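Long-range contacts in nitrite oxidoreductase subunit A (Kuenenia stuttgartiensis, PDB 7B04), which belongs to the molybdopterin oxidoreductase family, is NarG-like, and carries an iron/sulfur cluster, a molybdenum atom and two MD1 groups: residues B[175-180]-B[693-698]; B[449-454]-B[816-821]; B[649-654]-B[677-682]. All blocks are in the same frame, centred on the assembly; numbering follows the deposited sequence.

Contact 1: residues B[175-180]-B[693-698]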
loop_
_atom_site.group_PDB
_atom_site.type_symbol
_atom_site.label_atom_id
_atom_site.label_comp_id
_atom_site.label_asym_id
_atom_site.label_seq_id
_atom_site.Cartn_x
_atom_site.Cartn_y
_atom_site.Cartn_z
ATOM N N ASP B 175 -32.240 3.702 -18.627
ATOM C CA ASP B 175 -33.635 3.277 -18.627
ATOM C C ASP B 175 -33.757 1.816 -19.023
ATOM O O ASP B 175 -34.495 1.046 -18.393
ATOM C CB ASP B 175 -34.431 4.150 -19.597
ATOM C CG ASP B 175 -35.908 4.196 -19.271
ATOM O OD1 ASP B 175 -36.265 4.565 -18.132
ATOM O OD2 ASP B 175 -36.718 3.849 -20.149
ATOM N N GLU B 176 -32.949 1.399 -19.995
ATOM C CA GLU B 176 -32.974 0.014 -20.449
ATOM C C GLU B 176 -32.440 -0.915 -19.372
ATOM O O GLU B 176 -33.039 -1.954 -19.069
ATOM C CB GLU B 176 -32.115 -0.120 -21.711
ATOM C CG GLU B 176 -32.792 -0.428 -23.011
ATOM C CD GLU B 176 -31.748 -0.592 -24.094
ATOM O OE1 GLU B 176 -31.476 0.391 -24.815
ATOM O OE2 GLU B 176 -31.163 -1.691 -24.190
ATOM N N ALA B 177 -31.338 -0.516 -18.743
ATOM C CA ALA B 177 -30.749 -1.311 -17.672
ATOM C C ALA B 177 -31.698 -1.417 -16.487
ATOM O O ALA B 177 -31.832 -2.484 -15.879
ATOM C CB ALA B 177 -29.412 -0.699 -17.242
ATOM N N PHE B 178 -32.349 -0.312 -16.130
ATOM C CA PHE B 178 -33.321 -0.344 -15.036
ATOM C C PHE B 178 -34.522 -1.221 -15.373
ATOM O O PHE B 178 -34.984 -2.003 -14.535
ATOM C CB PHE B 178 -33.819 1.068 -14.721
ATOM C CG PHE B 178 -32.845 1.914 -13.970
ATOM C CD1 PHE B 178 -32.042 1.371 -12.986
ATOM C CD2 PHE B 178 -32.752 3.269 -14.234
ATOM C CE1 PHE B 178 -31.152 2.164 -12.286
ATOM C CE2 PHE B 178 -31.857 4.068 -13.535
ATOM C CZ PHE B 178 -31.058 3.508 -12.558
ATOM N N THR B 179 -35.028 -1.118 -16.605
ATOM C CA THR B 179 -36.259 -1.814 -16.981
ATOM C C THR B 179 -36.070 -3.326 -16.968
ATOM O O THR B 179 -36.896 -4.055 -16.410
ATOM C CB THR B 179 -36.733 -1.341 -18.359
ATOM O OG1 THR B 179 -36.786 0.090 -18.377
ATOM C CG2 THR B 179 -38.134 -1.872 -18.637
ATOM N N TYR B 180 -34.998 -3.817 -17.593
ATOM C CA TYR B 180 -34.719 -5.251 -17.557
ATOM C C TYR B 180 -34.511 -5.745 -16.127
ATOM O O TYR B 180 -35.027 -6.802 -15.743
ATOM C CB TYR B 180 -33.491 -5.571 -18.410
ATOM C CG TYR B 180 -33.768 -5.656 -19.889
ATOM C CD1 TYR B 180 -34.385 -6.773 -20.433
ATOM C CD2 TYR B 180 -33.415 -4.621 -20.741
ATOM C CE1 TYR B 180 -34.641 -6.858 -21.787
ATOM C CE2 TYR B 180 -33.668 -4.695 -22.097
ATOM C CZ TYR B 180 -34.281 -5.817 -22.614
ATOM O OH TYR B 180 -34.534 -5.896 -23.965
ATOM N N PHE B 693 -25.655 -7.663 -14.490
ATOM C CA PHE B 693 -25.807 -6.224 -14.642
ATOM C C PHE B 693 -24.595 -5.510 -14.065
ATOM O O PHE B 693 -23.919 -6.020 -13.167
ATOM C CB PHE B 693 -27.070 -5.711 -13.943
ATOM C CG PHE B 693 -28.340 -6.014 -14.677
ATOM C CD1 PHE B 693 -28.811 -5.157 -15.656
ATOM C CD2 PHE B 693 -29.070 -7.153 -14.382
ATOM C CE1 PHE B 693 -29.985 -5.429 -16.328
ATOM C CE2 PHE B 693 -30.243 -7.432 -15.052
ATOM C CZ PHE B 693 -30.701 -6.569 -16.026
ATOM N N ALA B 694 -24.334 -4.317 -14.589
ATOM C CA ALA B 694 -23.275 -3.453 -14.087
ATOM C C ALA B 694 -23.763 -2.016 -14.150
ATOM O O ALA B 694 -24.271 -1.577 -15.185
ATOM C CB ALA B 694 -21.983 -3.616 -14.894
ATOM N N PHE B 695 -23.611 -1.293 -13.048
ATOM C CA PHE B 695 -24.070 0.092 -12.963
ATOM C C PHE B 695 -22.900 0.996 -12.615
ATOM O O PHE B 695 -22.366 0.911 -11.493
ATOM C CB PHE B 695 -25.184 0.230 -11.927
ATOM C CG PHE B 695 -26.411 -0.567 -12.257
ATOM C CD1 PHE B 695 -27.322 -0.104 -13.190
ATOM C CD2 PHE B 695 -26.645 -1.785 -11.643
ATOM C CE1 PHE B 695 -28.450 -0.839 -13.501
ATOM C CE2 PHE B 695 -27.769 -2.523 -11.949
ATOM C CZ PHE B 695 -28.673 -2.050 -12.878
ATOM N N PRO B 696 -22.463 1.864 -13.528
ATOM C CA PRO B 696 -21.329 2.751 -13.236
ATOM C C PRO B 696 -21.740 3.836 -12.253
ATOM O O PRO B 696 -22.656 4.618 -12.516
ATOM C CB PRO B 696 -20.967 3.329 -14.608
ATOM C CG PRO B 696 -22.233 3.256 -15.384
ATOM C CD PRO B 696 -22.961 2.034 -14.903
ATOM N N ALA B 697 -21.064 3.868 -11.115
ATOM C CA ALA B 697 -21.300 4.857 -10.079
ATOM C C ALA B 697 -20.230 5.937 -10.114
ATOM O O ALA B 697 -19.165 5.779 -10.715
ATOM C CB ALA B 697 -21.323 4.197 -8.703
ATOM N N ASN B 698 -20.530 7.049 -9.455
ATOM C CA ASN B 698 -19.573 8.136 -9.329
ATOM C C ASN B 698 -18.553 7.806 -8.247
ATOM O O ASN B 698 -18.915 7.333 -7.166
ATOM C CB ASN B 698 -20.293 9.439 -8.991
ATOM C CG ASN B 698 -20.944 10.076 -10.200
ATOM O OD1 ASN B 698 -20.402 10.034 -11.304
ATOM N ND2 ASN B 698 -22.104 10.689 -9.993
#
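Ala177, Phe178 and Tyr180 put helix 175-180 across Phe693 and Phe695 of strand 693-696, the two axes coming within 9.9 Å and their N-to-C directions differing by 138°. The backbones are nearest at Ala177 and Phe693, and no hydrogen bond crosses; the contact is made by side chains and one backbone oxygen. Phe693 and Phe695 are two apart in the strand, which sends both to the side where the helix lies; both rings meet Ala177, one at its carbonyl oxygen and one at its CB, and each adds a second partner. Phe693 CG stands anti to its carbonyl carbon, beside the backbone N (chi1 -76°). Phe693 CZ lies 3.8 Å from Tyr180 CB, which sits at the ring edge and in its plane, while CE1 comes within 3.5 Å of Ala177 O. Tyr180 touches through its CB; the phenol itself leads away, and its hydroxyl is hydrogen-bonded to Asp145. Phe695 presents CE1 to two residues: Ala177 CB at 3.9 Å and, more loosely, Phe178 CE1 at 4.2 Å. Phe178 leaves its backbone pointing away from the strand, yet its ring atom CE1 reaches Phe695. Around this apolar layer, Met741 of helix 734-749 touches both Phe178 and Phe695, and Trp140 of helix 138-145 meets the Phe693 ring edge-to-face. Strand 693-696 itself runs in a mixed sheet between antiparallel strand 135-137 and parallel strand 676-681, so helix 175-180 packs on one face of that sheet, while Ala697 and Asn698, just beyond the strand, touch MD1.

Contact 2: residues B[449-454]-B[816-821]; sequences VGETLV and HESLPF
Ser818 and Val449 bury most of the surface here, with Glu451 adding a smaller share. Ser818 leaves the end of helix 812-816 with a positive phi and points its side chain into the type II' turn formed by Val449 to Thr452. Its hydroxyl stands beside its own backbone N, anti to the carbonyl carbon (chi1 -64°), and there OG accepts the N-H of Glu451 at 3.0 Å in a fairly straight bond (160°). The backbone is close at this point: the CA atoms of Gly450 and Ser818 are 4.8 Å apart, and Gly450 has the positive phi expected at the second position of such a turn. Glu451 adds its CB, 3.3 Å from Ser818 OG, before its chain bends off to a salt bridge with Lys379. Val449, one residue before Gly450, meets the residues after Ser818, with CG1 lying 3.7 Å from Leu819 O and, more loosely, 4.3 Å from Pro820 CB. Its own carbonyl oxygen, O of Val449, takes the hydroxyl of Thr452, OG1, at 3.1 Å, which braces the turn from within. The turn leading into helix 452-455 is thus joined to the loop after helix 812-816 by one hydrogen bond, with van der Waals contact of Val449 beside it, and the charge of Glu451 is matched elsewhere.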
loop_
_atom_site.group_PDB
_atom_site.type_symbol
_atom_site.label_atom_id
_atom_site.label_comp_id
_atom_site.label_asym_id
_atom_site.label_seq_id
_atom_site.Cartn_x
_atom_site.Cartn_y
_atom_site.Cartn_z
ATOM N N VAL B 449 -21.968 -4.382 40.258
ATOM C CA VAL B 449 -20.623 -4.560 39.679
ATOM C C VAL B 449 -19.814 -3.343 40.075
ATOM O O VAL B 449 -20.368 -2.296 40.313
ATOM C CB VAL B 449 -20.708 -4.681 38.153
ATOM C CG1 VAL B 449 -20.911 -3.332 37.508
ATOM C CG2 VAL B 449 -19.489 -5.371 37.584
ATOM N N GLY B 450 -18.524 -3.540 40.129
ATOM C CA GLY B 450 -17.570 -2.514 40.502
ATOM C C GLY B 450 -17.739 -2.108 41.951
ATOM O O GLY B 450 -17.854 -2.945 42.855
ATOM N N GLU B 451 -17.766 -0.796 42.171
ATOM C CA GLU B 451 -17.878 -0.215 43.501
ATOM C C GLU B 451 -19.280 -0.337 44.080
ATOM O O GLU B 451 -19.486 0.073 45.228
ATOM C CB GLU B 451 -17.471 1.258 43.444
ATOM C CG GLU B 451 -15.975 1.506 43.495
ATOM C CD GLU B 451 -15.483 1.742 44.907
ATOM O OE1 GLU B 451 -16.206 2.401 45.683
ATOM O OE2 GLU B 451 -14.374 1.275 45.239
ATOM N N THR B 452 -20.238 -0.873 43.315
ATOM C CA THR B 452 -21.573 -1.128 43.850
ATOM C C THR B 452 -21.559 -2.194 44.944
ATOM O O THR B 452 -22.388 -2.147 45.859
ATOM C CB THR B 452 -22.517 -1.536 42.717
ATOM O OG1 THR B 452 -22.498 -0.530 41.694
ATOM C CG2 THR B 452 -23.939 -1.698 43.234
ATOM N N LEU B 453 -20.615 -3.140 44.884
ATOM C CA LEU B 453 -20.544 -4.166 45.916
ATOM C C LEU B 453 -19.974 -3.618 47.214
ATOM O O LEU B 453 -20.321 -4.116 48.287
ATOM C CB LEU B 453 -19.724 -5.372 45.442
ATOM C CG LEU B 453 -20.317 -6.030 44.187
ATOM C CD1 LEU B 453 -19.196 -6.542 43.320
ATOM C CD2 LEU B 453 -21.326 -7.131 44.519
ATOM N N VAL B 454 -19.061 -2.649 47.141
ATOM C CA VAL B 454 -18.529 -2.064 48.368
ATOM C C VAL B 454 -19.604 -1.223 49.049
ATOM O O VAL B 454 -19.677 -1.171 50.283
ATOM C CB VAL B 454 -17.264 -1.225 48.064
ATOM C CG1 VAL B 454 -16.801 -0.468 49.304
ATOM C CG2 VAL B 454 -16.151 -2.113 47.532
ATOM N N HIS B 816 -14.933 3.370 35.491
ATOM C CA HIS B 816 -14.807 4.607 36.252
ATOM C C HIS B 816 -16.098 4.985 36.971
ATOM O O HIS B 816 -16.045 5.642 38.017
ATOM C CB HIS B 816 -14.364 5.746 35.333
ATOM C CG HIS B 816 -12.925 5.666 34.925
ATOM N ND1 HIS B 816 -12.501 4.952 33.826
ATOM C CD2 HIS B 816 -11.811 6.206 35.475
ATOM C CE1 HIS B 816 -11.188 5.058 33.713
ATOM N NE2 HIS B 816 -10.746 5.814 34.701
ATOM N N GLU B 817 -17.255 4.597 36.436
ATOM C CA GLU B 817 -18.535 4.907 37.060
ATOM C C GLU B 817 -19.265 3.666 37.564
ATOM O O GLU B 817 -20.405 3.779 38.028
ATOM C CB GLU B 817 -19.426 5.681 36.084
ATOM C CG GLU B 817 -18.931 7.085 35.775
ATOM C CD GLU B 817 -19.814 7.809 34.777
ATOM O OE1 GLU B 817 -20.729 7.170 34.219
ATOM O OE2 GLU B 817 -19.594 9.019 34.553
ATOM N N SER B 818 -18.634 2.492 37.489
ATOM C CA SER B 818 -19.184 1.243 38.018
ATOM C C SER B 818 -20.514 0.893 37.344
ATOM O O SER B 818 -21.552 0.726 37.989
ATOM C CB SER B 818 -19.332 1.312 39.543
ATOM O OG SER B 818 -18.066 1.436 40.169
ATOM N N LEU B 819 -20.460 0.789 36.016
ATOM C CA LEU B 819 -21.572 0.392 35.164
ATOM C C LEU B 819 -21.359 -1.025 34.630
ATOM O O LEU B 819 -20.218 -1.454 34.434
ATOM C CB LEU B 819 -21.742 1.363 33.990
ATOM C CG LEU B 819 -22.670 2.561 34.229
ATOM C CD1 LEU B 819 -22.170 3.437 35.366
ATOM C CD2 LEU B 819 -22.831 3.382 32.958
ATOM N N PRO B 820 -22.429 -1.788 34.421
ATOM C CA PRO B 820 -22.272 -3.178 33.981
ATOM C C PRO B 820 -21.920 -3.295 32.506
ATOM O O PRO B 820 -22.245 -2.432 31.687
ATOM C CB PRO B 820 -23.649 -3.789 34.259
ATOM C CG PRO B 820 -24.587 -2.642 34.116
ATOM C CD PRO B 820 -23.845 -1.434 34.630
ATOM N N PHE B 821 -21.242 -4.392 32.177
ATOM C CA PHE B 821 -20.947 -4.737 30.796
ATOM C C PHE B 821 -22.192 -5.327 30.135
ATOM O O PHE B 821 -23.262 -5.422 30.741
ATOM C CB PHE B 821 -19.776 -5.717 30.728
ATOM C CG PHE B 821 -18.477 -5.153 31.232
ATOM C CD1 PHE B 821 -17.676 -4.379 30.408
ATOM C CD2 PHE B 821 -18.054 -5.399 32.528
ATOM C CE1 PHE B 821 -16.479 -3.861 30.869
ATOM C CE2 PHE B 821 -16.859 -4.883 32.994
ATOM C CZ PHE B 821 -16.070 -4.113 32.165
#

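Contact 3: residues B[649-654]-B[677-682]; sequences LWFTNV and IMSTDI. With MD1 (phosphoric acid 4-(2-amino-4-oxo-3,4,5,6,-tetrahydro-pteridin-6-yl)-2-hydroxy-3,4-dimercapto-but-3-en-yl ester guanylate ester), chain C.
Trp650 and Met678 face each other across two neighbouring parallel strands, 649-652 and 677-681, whose directions differ by only 11°. The tight part of the contact lies here. The backbone of Phe651 is bonded through both its N and its O: N donates to Met678 O at 3.1 Å, and O accepts from Thr680 N at 2.9 Å, whereas the bond from Met678 N to Leu649 O is weak. On the sheet face carrying Trp650, the indole NE1 donates to Thr680 OG1 at 3.2 Å, the oxygen lying somewhat out of the ring plane. Met678, bent at chi3 (67°), lays its CE over the five-membered ring, 4.1 Å from the centroid, a CH-pi contact; its SD, oblique at 4.8 Å from the same centroid, makes the Met-aromatic one. Phe651 and Ser679 share the other face. Ser679 CB makes an off-centre CH-pi contact with the Phe651 ring, and Ile677 CG2 stands at that ring's edge, 4.0 Å from Phe651 CE1. Beyond Thr652 and Thr680, whose side chains lie side by side, the pairing loosens and the backbones spread. At these C-terminal strand ends the neighbour is MD1 rather than solvent. Asp681 holds the guanylate ribose: OD2 accepts from O3' of MD1 at 2.8 Å, and OD1 from its O2' at 3.0 Å. Val654 lies against a phosphate oxygen, and Ile682 touches the ribose and the base. Strand 648-652, helix 663-670 and strand 676-681 form a beta-alpha-beta unit, and a carboxylate engaging both ribose hydroxyls at the end of its second strand is chemistry suited to recognising a nucleotide.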
loop_
_atom_site.group_PDB
_atom_site.type_symbol
_atom_site.label_atom_id
_atom_site.label_comp_id
_atom_site.label_asym_id
_atom_site.label_seq_id
_atom_site.Cartn_x
_atom_site.Cartn_y
_atom_site.Cartn_z
ATOM N N LEU B 649 -29.462 -11.042 -6.704
ATOM C CA LEU B 649 -28.384 -10.492 -5.898
ATOM C C LEU B 649 -27.951 -9.169 -6.505
ATOM O O LEU B 649 -27.794 -9.061 -7.724
ATOM C CB LEU B 649 -27.199 -11.459 -5.826
ATOM C CG LEU B 649 -25.928 -10.958 -5.142
ATOM C CD1 LEU B 649 -26.230 -10.535 -3.714
ATOM C CD2 LEU B 649 -24.847 -12.029 -5.170
ATOM N N TRP B 650 -27.771 -8.163 -5.650
ATOM C CA TRP B 650 -27.271 -6.871 -6.102
ATOM C C TRP B 650 -26.455 -6.223 -4.991
ATOM O O TRP B 650 -26.913 -6.163 -3.845
ATOM C CB TRP B 650 -28.447 -5.986 -6.520
ATOM C CG TRP B 650 -28.098 -4.623 -6.994
ATOM C CD1 TRP B 650 -26.957 -4.235 -7.630
ATOM C CD2 TRP B 650 -28.927 -3.463 -6.910
ATOM N NE1 TRP B 650 -27.018 -2.896 -7.931
ATOM C CE2 TRP B 650 -28.219 -2.400 -7.497
ATOM C CE3 TRP B 650 -30.197 -3.219 -6.381
ATOM C CZ2 TRP B 650 -28.739 -1.112 -7.574
ATOM C CZ3 TRP B 650 -30.712 -1.941 -6.457
ATOM C CH2 TRP B 650 -29.983 -0.902 -7.050
ATOM N N PHE B 651 -25.252 -5.747 -5.334
ATOM C CA PHE B 651 -24.313 -5.253 -4.331
ATOM C C PHE B 651 -23.497 -4.070 -4.843
ATOM O O PHE B 651 -23.044 -4.077 -5.991
ATOM C CB PHE B 651 -23.378 -6.383 -3.877
ATOM C CG PHE B 651 -22.729 -7.136 -5.009
ATOM C CD1 PHE B 651 -23.397 -8.172 -5.640
ATOM C CD2 PHE B 651 -21.443 -6.824 -5.422
ATOM C CE1 PHE B 651 -22.808 -8.866 -6.682
ATOM C CE2 PHE B 651 -20.847 -7.519 -6.459
ATOM C CZ PHE B 651 -21.531 -8.541 -7.091
ATOM N N THR B 652 -23.324 -3.057 -3.972
ATOM C CA THR B 652 -22.595 -1.817 -4.248
ATOM C C THR B 652 -21.352 -1.757 -3.366
ATOM O O THR B 652 -21.329 -2.326 -2.268
ATOM C CB THR B 652 -23.428 -0.532 -3.958
ATOM O OG1 THR B 652 -23.730 -0.442 -2.548
ATOM C CG2 THR B 652 -24.734 -0.554 -4.716
ATOM N N ASN B 653 -20.347 -1.015 -3.779
ATOM C CA ASN B 653 -19.122 -0.819 -2.970
ATOM C C ASN B 653 -18.521 -2.145 -2.527
ATOM O O ASN B 653 -17.852 -2.145 -1.533
ATOM C CB ASN B 653 -19.389 0.039 -1.755
ATOM C CG ASN B 653 -18.273 0.969 -1.363
ATOM O OD1 ASN B 653 -18.072 1.223 -0.194
ATOM N ND2 ASN B 653 -17.572 1.531 -2.305
ATOM N N VAL B 654 -18.736 -3.229 -3.254
ATOM C CA VAL B 654 -18.054 -4.495 -2.883
ATOM C C VAL B 654 -17.703 -5.244 -4.159
ATOM O O VAL B 654 -18.423 -5.089 -5.099
ATOM C CB VAL B 654 -18.914 -5.345 -1.939
ATOM C CG1 VAL B 654 -18.417 -5.255 -0.526
ATOM C CG2 VAL B 654 -20.360 -4.946 -1.969
ATOM N N ILE B 677 -27.595 -11.551 -11.028
ATOM C CA ILE B 677 -26.484 -11.000 -10.265
ATOM C C ILE B 677 -26.231 -9.593 -10.778
ATOM O O ILE B 677 -26.112 -9.380 -11.989
ATOM C CB ILE B 677 -25.217 -11.867 -10.393
ATOM C CG1 ILE B 677 -25.430 -13.243 -9.757
ATOM C CG2 ILE B 677 -24.023 -11.163 -9.773
ATOM C CD1 ILE B 677 -25.839 -14.315 -10.737
ATOM N N MET B 678 -26.145 -8.638 -9.862
ATOM C CA MET B 678 -26.033 -7.237 -10.227
ATOM C C MET B 678 -24.962 -6.603 -9.358
ATOM O O MET B 678 -24.834 -6.932 -8.175
ATOM C CB MET B 678 -27.371 -6.515 -10.044
ATOM C CG MET B 678 -28.475 -7.037 -10.936
ATOM S SD MET B 678 -30.094 -6.507 -10.361
ATOM C CE MET B 678 -30.013 -4.749 -10.643
ATOM N N SER B 679 -24.201 -5.690 -9.945
ATOM C CA SER B 679 -23.136 -5.027 -9.215
ATOM C C SER B 679 -23.078 -3.562 -9.607
ATOM O O SER B 679 -23.097 -3.223 -10.795
ATOM C CB SER B 679 -21.787 -5.699 -9.464
ATOM O OG SER B 679 -20.747 -4.989 -8.813
ATOM N N THR B 680 -23.013 -2.704 -8.600
ATOM C CA THR B 680 -22.689 -1.299 -8.770
ATOM C C THR B 680 -21.212 -1.087 -8.478
ATOM O O THR B 680 -20.696 -1.576 -7.466
ATOM C CB THR B 680 -23.519 -0.427 -7.836
ATOM O OG1 THR B 680 -24.899 -0.533 -8.198
ATOM C CG2 THR B 680 -23.079 1.008 -7.938
ATOM N N ASP B 681 -20.523 -0.391 -9.375
ATOM C CA ASP B 681 -19.090 -0.201 -9.205
ATOM C C ASP B 681 -18.627 0.950 -10.091
ATOM O O ASP B 681 -19.411 1.561 -10.824
ATOM C CB ASP B 681 -18.325 -1.492 -9.512
ATOM C CG ASP B 681 -16.941 -1.495 -8.906
ATOM O OD1 ASP B 681 -16.390 -0.397 -8.671
ATOM O OD2 ASP B 681 -16.425 -2.594 -8.636
ATOM N N ILE B 682 -17.332 1.253 -9.990
ATOM C CA ILE B 682 -16.680 2.277 -10.799
ATOM C C ILE B 682 -15.671 1.682 -11.765
ATOM O O ILE B 682 -15.215 2.390 -12.679
ATOM C CB ILE B 682 -16.001 3.346 -9.916
ATOM C CG1 ILE B 682 -14.883 2.709 -9.090
ATOM C CG2 ILE B 682 -17.022 4.006 -9.004
ATOM C CD1 ILE B 682 -14.012 3.708 -8.365
HETATM P PB MD1 C . -14.512 -5.700 -0.373
HETATM O O3B MD1 C . -13.150 -4.972 -0.940
HETATM O O1B MD1 C . -15.098 -6.528 -1.489
HETATM O O2B MD1 C . -15.506 -4.637 0.032
HETATM O O3A MD1 C . -14.221 -6.669 0.934
HETATM C C10 MD1 C . -13.082 -6.514 1.732
HETATM C C11 MD1 C . -12.576 -7.917 2.177
HETATM O O11 MD1 C . -11.400 -8.389 1.190
HETATM C C12 MD1 C . -12.203 -7.911 3.458
HETATM S S12 MD1 C . -12.191 -6.333 4.359
HETATM C C13 MD1 C . -11.773 -9.153 4.294
HETATM S S13 MD1 C . -11.323 -8.758 6.010
HETATM C C14 MD1 C . -11.666 -10.550 3.899
HETATM N N15 MD1 C . -10.093 -10.848 3.851
HETATM C C16 MD1 C . -9.702 -12.019 3.169
HETATM C C15 MD1 C . -8.303 -12.501 3.317
HETATM O O14 MD1 C . -7.548 -11.907 4.011
HETATM N N17 MD1 C . -7.856 -13.725 2.600
HETATM C C17 MD1 C . -8.839 -14.493 1.692
HETATM N N16 MD1 C . -8.403 -15.689 0.997
HETATM N N18 MD1 C . -10.262 -14.016 1.535
HETATM C C20 MD1 C . -10.718 -12.836 2.221
HETATM N N8 MD1 C . -12.049 -12.431 2.034
HETATM C C7 MD1 C . -12.478 -11.063 2.740
HETATM P PA MD1 C . -13.163 -3.818 -2.120
HETATM O O1A MD1 C . -11.973 -2.902 -1.973
HETATM O O2A MD1 C . -13.094 -4.525 -3.442
HETATM O "O5'" MD1 C . -14.546 -2.927 -2.161
HETATM C "C5'" MD1 C . -14.519 -1.791 -2.981
HETATM C "C4'" MD1 C . -15.181 -2.093 -4.370
HETATM O "O4'" MD1 C . -16.234 -0.995 -4.693
HETATM C "C1'" MD1 C . -15.546 -0.059 -5.733
HETATM N N9 MD1 C . -15.685 1.372 -5.342
HETATM C C4 MD1 C . -16.887 1.921 -5.354
HETATM N N3 MD1 C . -18.218 1.358 -5.697
HETATM C C2 MD1 C . -19.399 2.208 -5.619
HETATM N N2 MD1 C . -20.691 1.653 -5.954
HETATM N N1 MD1 C . -19.294 3.586 -5.212
HETATM C C6 MD1 C . -18.010 4.119 -4.883
HETATM O O6 MD1 C . -17.917 5.251 -4.549
HETATM C C5 MD1 C . -16.768 3.222 -4.967
HETATM N N7 MD1 C . -15.482 3.450 -4.725
HETATM C C8 MD1 C . -14.798 2.307 -4.955
HETATM C "C2'" MD1 C . -14.323 -0.411 -5.765
HETATM O "O2'" MD1 C . -13.793 -0.267 -7.116
HETATM C "C3'" MD1 C . -14.318 -2.004 -5.309
HETATM O "O3'" MD1 C . -14.707 -2.828 -6.448
#

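Overall arrangement
Contacts 1 and 3 belong to one mixed sheet, their centres about 11 Å apart. Strand 693-696 of contact 1 lies beside strand 676-681 of contact 3, which in turn pairs with strand 648-652. The segments run along the chain in the order 175-180, 449-454, 649-654, 677-682, 693-698, 816-821, so contacts 1 and 2 interleave and contact 3 falls within the span of both. Contact 2 is remote, its centre about 55 Å from that of contact 1 and 47 Å from that of contact 3. Contacts 1 and 3 thus build a helix-covered sheet whose strand ends reach MD1, whereas contact 2 joins a turn before helix 452-455 to a loop on the opposite side of the chain's centre from them.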